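Local coordinates for protein catechol 1,2-dioxygenase (Burkholderia ambifaria, PDB 5VXT) that probably catalyses the ring opening of catechol by dioxygen between its two hydroxyl-bearing carbons, using a bound ferric ion, at residues P147-G152 / D293-I298; T155-K160 / N301-P306; A165-W170 / G202-R207. All blocks are in the same frame, centred on the assembly; numbering follows the deposited sequence.

All three contacts lie in the beta sandwich of the dioxygenase region. Interactions 1 and 2 join the same two neighbouring strands, 147-155 and 295-303, first near the start of both strands and then where they run out into loops. Their centres are 23 Å apart. Interaction 3 lies 14 Å from each and runs between the sheets, from strand 166-170 to strand 203-209, which also flanks 147-155. Along the chain, interaction 3 is nested inside the long loops closed by interactions 1 and 2. Tyr-204, Phe-302 and Val-167 meet in the interior. Together the contacts tie one sheet along its strands and pack it on the sheet that carries the iron ligands His-238 and His-240.

Interaction 1: residues P147-G152 / D293-I298; sequences PLVIHG and DAYQDI
Val-149 and Asp-297 pair as parallel neighbours, with Leu-148 and Gln-296 before them and Ile-150 and Ile-298 after. Strands 147-155 and 295-303 are joined here by four backbone hydrogen bonds. Val-149 sits at the middle: its N donates to Gln-296 O (2.9 Å), and its O accepts from Ile-298 N (2.8 Å). Gln-296 N to Pro-147 O and His-151 N to Ile-298 O complete the row.

Packing is tight on both faces. On one, Leu-148 CD1 leans across to Ile-298 CG1 at 3.9 Å. Ile-150 and Ile-298 also touch Phe-255 of the facing sheet, so this face belongs to the interior of the sandwich. On the opposite face, Val-149 CG2 comes obliquely to the Tyr-295 ring, 3.7 Å from CE1. The Pro-147 ring meets the Tyr-295 side chain at about a right angle, CG to CB 3.7 Å.

The contact is looser where strand 295-303 begins. Ala-294 is exposed and Gln-296 partly so. One water donates to both Pro-147 O and Gln-296 OE1.

His-151 and Asp-297 meet on the face of Val-149. His-151 CG stands between its backbone N and carbonyl carbon (chi1 62°), and the end of the ring comes nearer to strand 295-303. NE2 donates to Asp-297 OD1 at 2.8 Å. OD1 lies in the ring plane and is met on its syn side. The ring and carboxylate planes are 33° apart. Lys-282 adds a long, weak ion pair to OD1. The bond places a proton on His-151 NE2, and the adjacent carboxylate would tend to favour a protonated, positively charged imidazole.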
# COMPACT_ATOMS: atom_id res chain seq x y z
N PRO B 147 19.36 14.12 32.39
CA PRO B 147 20.54 13.96 31.52
C PRO B 147 21.01 12.51 31.47
O PRO B 147 20.97 11.79 32.47
CB PRO B 147 21.59 14.87 32.17
CG PRO B 147 21.19 14.94 33.61
CD PRO B 147 19.68 14.86 33.63
N LEU B 148 21.49 12.11 30.29
CA LEU B 148 21.95 10.75 30.04
C LEU B 148 23.27 10.81 29.28
O LEU B 148 23.37 11.50 28.27
CB LEU B 148 20.91 9.96 29.22
CG LEU B 148 21.34 8.59 28.70
CD1 LEU B 148 21.40 7.57 29.82
CD2 LEU B 148 20.39 8.12 27.61
N VAL B 149 24.27 10.07 29.77
CA VAL B 149 25.55 9.95 29.08
C VAL B 149 25.68 8.53 28.54
O VAL B 149 25.59 7.56 29.30
CB VAL B 149 26.74 10.29 30.00
CG1 VAL B 149 28.03 9.95 29.30
CG2 VAL B 149 26.70 11.75 30.37
N ILE B 150 25.89 8.41 27.23
CA ILE B 150 26.16 7.14 26.58
C ILE B 150 27.59 7.17 26.09
O ILE B 150 27.99 8.09 25.36
CB ILE B 150 25.19 6.88 25.41
CG1 ILE B 150 23.75 7.12 25.84
CG2 ILE B 150 25.38 5.46 24.89
CD1 ILE B 150 22.76 7.09 24.67
N HIS B 151 28.37 6.17 26.48
CA HIS B 151 29.79 6.16 26.14
C HIS B 151 30.25 4.73 25.94
O HIS B 151 29.72 3.79 26.54
CB HIS B 151 30.63 6.82 27.23
CG HIS B 151 30.55 6.13 28.56
ND1 HIS B 151 31.53 5.25 29.00
CD2 HIS B 151 29.62 6.17 29.54
CE1 HIS B 151 31.20 4.79 30.19
NE2 HIS B 151 30.05 5.34 30.54
N GLY B 152 31.26 4.57 25.09
CA GLY B 152 31.90 3.28 24.95
C GLY B 152 32.99 3.35 23.92
O GLY B 152 33.44 4.42 23.53
N ASP B 293 23.48 17.76 38.41
CA ASP B 293 24.63 17.05 38.96
C ASP B 293 24.46 15.54 38.83
O ASP B 293 25.38 14.83 38.38
CB ASP B 293 24.85 17.44 40.41
CG ASP B 293 25.98 16.66 41.05
OD1 ASP B 293 27.10 16.69 40.49
OD2 ASP B 293 25.75 16.02 42.09
N ALA B 294 23.31 15.01 39.24
CA ALA B 294 23.03 13.59 39.09
C ALA B 294 22.62 13.29 37.66
O ALA B 294 21.85 14.03 37.04
CB ALA B 294 21.93 13.16 40.06
N TYR B 295 23.16 12.19 37.11
CA TYR B 295 22.83 11.80 35.75
C TYR B 295 22.93 10.29 35.61
O TYR B 295 23.59 9.62 36.40
CB TYR B 295 23.73 12.49 34.72
CG TYR B 295 25.18 12.06 34.74
CD1 TYR B 295 25.65 11.05 33.90
CD2 TYR B 295 26.09 12.68 35.59
CE1 TYR B 295 26.98 10.67 33.91
CE2 TYR B 295 27.42 12.31 35.61
CZ TYR B 295 27.86 11.30 34.78
OH TYR B 295 29.19 10.94 34.81
N GLN B 296 22.25 9.78 34.60
CA GLN B 296 22.27 8.36 34.28
C GLN B 296 23.31 8.10 33.20
O GLN B 296 23.51 8.92 32.30
CB GLN B 296 20.89 7.87 33.84
CG GLN B 296 19.96 7.68 35.03
CD GLN B 296 18.52 7.43 34.63
OE1 GLN B 296 17.90 8.24 33.95
NE2 GLN B 296 17.98 6.30 35.07
N ASP B 297 23.98 6.95 33.30
CA ASP B 297 25.16 6.65 32.50
C ASP B 297 25.01 5.24 31.93
O ASP B 297 24.67 4.31 32.66
CB ASP B 297 26.42 6.76 33.37
CG ASP B 297 27.69 6.56 32.59
OD1 ASP B 297 28.26 5.45 32.65
OD2 ASP B 297 28.12 7.51 31.92
N ILE B 298 25.23 5.10 30.63
CA ILE B 298 25.18 3.79 29.99
C ILE B 298 26.49 3.56 29.27
O ILE B 298 26.84 4.31 28.35
CB ILE B 298 24.01 3.66 29.00
CG1 ILE B 298 22.68 3.90 29.70
CG2 ILE B 298 24.04 2.30 28.36
CD1 ILE B 298 21.48 3.65 28.82
O HOH W 1 18.81 11.34 34.03

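Interaction 2: residues T155-K160 / N301-P306; sequences TGLDGK and NFVLTP
Thr-155 and Val-303 form a parallel beta bridge at the end of two sandwich strands, just before the chain enters a type I beta turn from Gly-156 to Gly-159. Their side chains lie side by side and point the same way, with Thr-155 CG2 3.6 Å from Val-303 CG2. The backbone holds this pairing from both sides of Val-303: Thr-155 N donates to Phe-302 O, and Leu-304 N donates to Thr-155 O, both at 2.9 Å.

Leu-157, the second residue of the turn, folds back over the other segment. Its CG is anti to the carbonyl carbon (chi1 -76°) and lies 3.4 Å from Leu-304 O. The two methyls then divide. CD2 goes to Val-303 CG1 at 4.0 Å, CD1 to Pro-306 CD at 3.7 Å, and the leucine crosses each partner at about a right angle. Leu-157 itself remains exposed. Phe-302 and Leu-304 turn inward instead, onto Val-243 and Leu-251 of the facing sheet.

The turn is fixed by its own bonds. Asp-158 OD1 accepts from Lys-160 N in an Asx turn. Gly-156 O has two donors: Gly-159 N closes the beta turn, and Thr-155 OG1, anti to its backbone N, gives a hydrogen bond of 2.6 Å in the carbonyl plane, on a lone pair.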
# COMPACT_ATOMS: atom_id res chain seq x y z
N THR B 155 35.22 -1.29 18.68
CA THR B 155 36.28 -2.25 18.42
C THR B 155 35.89 -3.16 17.27
O THR B 155 34.71 -3.28 16.92
CB THR B 155 36.59 -3.10 19.65
OG1 THR B 155 37.36 -4.23 19.25
CG2 THR B 155 35.31 -3.61 20.26
N GLY B 156 36.90 -3.81 16.69
CA GLY B 156 36.67 -4.92 15.79
C GLY B 156 36.53 -6.22 16.55
O GLY B 156 36.57 -6.26 17.78
N LEU B 157 36.38 -7.31 15.79
CA LEU B 157 36.25 -8.62 16.42
C LEU B 157 37.48 -9.03 17.21
O LEU B 157 37.39 -9.90 18.08
CB LEU B 157 35.95 -9.68 15.35
CG LEU B 157 34.53 -9.71 14.78
CD1 LEU B 157 34.45 -10.71 13.66
CD2 LEU B 157 33.51 -10.05 15.87
N ASP B 158 38.64 -8.43 16.94
CA ASP B 158 39.87 -8.77 17.63
C ASP B 158 40.10 -7.94 18.89
O ASP B 158 41.17 -8.05 19.49
CB ASP B 158 41.06 -8.62 16.68
CG ASP B 158 41.22 -7.19 16.16
OD1 ASP B 158 40.42 -6.31 16.53
OD2 ASP B 158 42.17 -6.96 15.37
N GLY B 159 39.14 -7.09 19.28
CA GLY B 159 39.28 -6.28 20.47
C GLY B 159 40.00 -4.96 20.30
O GLY B 159 40.06 -4.19 21.26
N LYS B 160 40.54 -4.66 19.10
CA LYS B 160 41.30 -3.43 18.97
C LYS B 160 40.40 -2.26 18.58
O LYS B 160 39.44 -2.43 17.81
CB LYS B 160 42.41 -3.59 17.93
N ASN B 301 29.57 -0.72 24.26
CA ASN B 301 30.60 -0.85 23.25
C ASN B 301 30.00 -1.43 21.99
O ASN B 301 29.03 -2.19 22.03
CB ASN B 301 31.74 -1.73 23.75
CG ASN B 301 32.38 -1.17 25.00
OD1 ASN B 301 32.57 0.04 25.12
ND2 ASN B 301 32.70 -2.05 25.94
N PHE B 302 30.58 -1.07 20.85
CA PHE B 302 30.17 -1.61 19.56
C PHE B 302 31.28 -2.51 19.05
O PHE B 302 32.42 -2.05 18.87
CB PHE B 302 29.87 -0.50 18.56
CG PHE B 302 28.77 0.42 18.98
CD1 PHE B 302 27.44 0.09 18.77
CD2 PHE B 302 29.06 1.64 19.56
CE1 PHE B 302 26.43 0.95 19.15
CE2 PHE B 302 28.05 2.50 19.94
CZ PHE B 302 26.73 2.16 19.73
N VAL B 303 30.98 -3.79 18.85
CA VAL B 303 31.91 -4.74 18.27
C VAL B 303 31.47 -4.97 16.83
O VAL B 303 30.38 -5.51 16.59
CB VAL B 303 31.97 -6.06 19.04
CG1 VAL B 303 32.91 -7.03 18.35
CG2 VAL B 303 32.45 -5.82 20.48
N LEU B 304 32.30 -4.55 15.88
CA LEU B 304 31.98 -4.57 14.46
C LEU B 304 32.47 -5.86 13.82
O LEU B 304 33.35 -6.55 14.34
CB LEU B 304 32.63 -3.37 13.76
CG LEU B 304 32.48 -1.97 14.36
CD1 LEU B 304 33.05 -0.95 13.39
CD2 LEU B 304 31.02 -1.65 14.66
N THR B 305 31.91 -6.18 12.65
CA THR B 305 32.38 -7.29 11.83
C THR B 305 33.12 -6.77 10.60
O THR B 305 32.87 -5.65 10.14
CB THR B 305 31.23 -8.20 11.40
OG1 THR B 305 30.22 -7.43 10.75
CG2 THR B 305 30.64 -8.90 12.61
N PRO B 306 34.04 -7.55 10.04
CA PRO B 306 34.84 -7.06 8.91
C PRO B 306 34.15 -7.26 7.57
O PRO B 306 33.34 -8.17 7.38
CB PRO B 306 36.10 -7.93 9.00
CG PRO B 306 35.58 -9.23 9.48
CD PRO B 306 34.46 -8.91 10.44

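Interaction 3: residues A165-W170 / G202-R207; sequences ALVECW and GKYEFR
Cys-169 holds SG anti to its backbone N (chi1 168°), which puts the sulfur over the Phe-206 ring. Phe-206 holds CG anti to its carbonyl carbon, and chi2 (-81°) turns the ring flat toward the cysteine. The backbone carries Cys-169 CB above the ring centre, 3.6 Å from the centroid, in a CH-pi contact. SG is over the same face at 4.3 Å from the Phe-206 centroid, 11° off the ring normal, which makes a sulfur-aromatic contact.

Val-167 meets the same ring elsewhere. Its carbonyl O lies at the ring edge, in the plane, 3.4 Å from Phe-206 CZ. Its CG1 reaches Phe-206 CE2 at 3.5 Å and also lies over one face of the Tyr-204 ring. The other methyl, CG2, touches Tyr-204 CB at 4.1 Å. The tyrosine hydroxyl is engaged separately, by a hydrogen bond to Phe-300 O.

This is face-to-face packing of a beta sandwich. Strands 166-170 and 203-207 belong to different sheets, with axes 8.8 Å apart, and alternate residues point into the gap. Val-196 and Phe-241, from the strands flanking 166-170, extend the apolar layer. Next in the chain, Trp-170 turns away from this layer and stacks on His-240, an iron ligand, so strand 166-170 links the interior to the second shell of the metal site.

No hydrogen bond crosses between the two segments. Dispersion probably dominates. The CB hydrogens face the pi cloud, the polarisable sulfur lies over the same face, and the carbonyl O would find the ring's slightly positive C-H edge.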
# COMPACT_ATOMS: atom_id res chain seq x y z
N ALA B 165 35.87 5.71 13.06
CA ALA B 165 34.52 5.19 12.85
C ALA B 165 33.50 6.28 13.13
O ALA B 165 33.67 7.10 14.04
CB ALA B 165 34.26 3.98 13.74
N LEU B 166 32.43 6.29 12.35
CA LEU B 166 31.36 7.26 12.52
C LEU B 166 30.22 6.60 13.29
O LEU B 166 29.58 5.67 12.79
CB LEU B 166 30.87 7.78 11.17
CG LEU B 166 29.80 8.86 11.26
CD1 LEU B 166 30.39 10.11 11.89
CD2 LEU B 166 29.24 9.16 9.88
N VAL B 167 29.97 7.09 14.50
CA VAL B 167 28.84 6.63 15.30
C VAL B 167 27.74 7.67 15.20
O VAL B 167 27.93 8.82 15.61
CB VAL B 167 29.25 6.39 16.77
CG1 VAL B 167 28.06 5.85 17.57
CG2 VAL B 167 30.44 5.45 16.85
N GLU B 168 26.59 7.28 14.66
CA GLU B 168 25.42 8.13 14.63
C GLU B 168 24.40 7.63 15.63
O GLU B 168 24.28 6.42 15.87
CB GLU B 168 24.80 8.18 13.24
CG GLU B 168 25.75 8.69 12.19
CD GLU B 168 25.14 8.68 10.83
OE1 GLU B 168 24.34 9.59 10.55
OE2 GLU B 168 25.46 7.76 10.05
N CYS B 169 23.63 8.56 16.19
CA CYS B 169 22.73 8.29 17.30
C CYS B 169 21.46 9.10 17.11
O CYS B 169 21.53 10.28 16.78
CB CYS B 169 23.44 8.64 18.63
SG CYS B 169 22.41 8.70 20.08
N TRP B 170 20.30 8.47 17.30
CA TRP B 170 19.07 9.24 17.35
C TRP B 170 18.09 8.58 18.31
O TRP B 170 18.05 7.35 18.42
CB TRP B 170 18.44 9.44 15.96
CG TRP B 170 18.00 8.22 15.16
CD1 TRP B 170 16.71 7.84 14.91
CD2 TRP B 170 18.83 7.27 14.46
NE1 TRP B 170 16.69 6.71 14.12
CE2 TRP B 170 17.97 6.34 13.84
CE3 TRP B 170 20.22 7.12 14.32
CZ2 TRP B 170 18.45 5.26 13.09
CZ3 TRP B 170 20.69 6.04 13.57
CH2 TRP B 170 19.80 5.13 12.97
N GLY B 202 39.28 4.65 19.76
CA GLY B 202 37.98 4.09 19.45
C GLY B 202 36.82 4.57 20.30
O GLY B 202 35.73 4.00 20.19
N LYS B 203 37.00 5.60 21.11
CA LYS B 203 35.98 6.01 22.07
C LYS B 203 34.98 6.98 21.45
O LYS B 203 35.35 7.86 20.67
CB LYS B 203 36.63 6.66 23.30
CG LYS B 203 37.48 5.71 24.14
CD LYS B 203 38.09 6.41 25.37
CE LYS B 203 37.21 6.28 26.60
NZ LYS B 203 37.81 6.97 27.79
N TYR B 204 33.71 6.79 21.80
CA TYR B 204 32.62 7.67 21.41
C TYR B 204 31.87 8.08 22.67
O TYR B 204 31.87 7.36 23.67
CB TYR B 204 31.65 6.97 20.42
CG TYR B 204 30.66 6.08 21.13
CD1 TYR B 204 30.98 4.76 21.42
CD2 TYR B 204 29.42 6.56 21.53
CE1 TYR B 204 30.09 3.95 22.10
CE2 TYR B 204 28.52 5.76 22.22
CZ TYR B 204 28.87 4.45 22.50
OH TYR B 204 27.99 3.63 23.18
N GLU B 205 31.22 9.24 22.62
CA GLU B 205 30.41 9.64 23.77
C GLU B 205 29.30 10.57 23.32
O GLU B 205 29.53 11.50 22.55
CB GLU B 205 31.27 10.33 24.83
CG GLU B 205 30.51 10.69 26.09
CD GLU B 205 31.44 11.12 27.20
OE1 GLU B 205 32.66 10.87 27.08
OE2 GLU B 205 30.95 11.70 28.19
N PHE B 206 28.08 10.29 23.80
CA PHE B 206 26.93 11.15 23.56
C PHE B 206 26.41 11.66 24.89
O PHE B 206 26.25 10.88 25.84
CB PHE B 206 25.82 10.40 22.80
CG PHE B 206 26.21 9.98 21.42
CD1 PHE B 206 26.17 10.89 20.37
CD2 PHE B 206 26.62 8.69 21.16
CE1 PHE B 206 26.54 10.50 19.09
CE2 PHE B 206 26.99 8.29 19.89
CZ PHE B 206 26.95 9.21 18.85
N ARG B 207 26.18 12.96 24.96
CA ARG B 207 25.57 13.59 26.13
C ARG B 207 24.21 14.12 25.71
O ARG B 207 24.11 14.92 24.77
CB ARG B 207 26.48 14.69 26.68
CG ARG B 207 27.81 14.11 27.12
CD ARG B 207 28.79 15.16 27.57
NE ARG B 207 30.10 14.56 27.84
CZ ARG B 207 31.19 15.25 28.13
NH1 ARG B 207 31.14 16.58 28.19
NH2 ARG B 207 32.34 14.63 28.36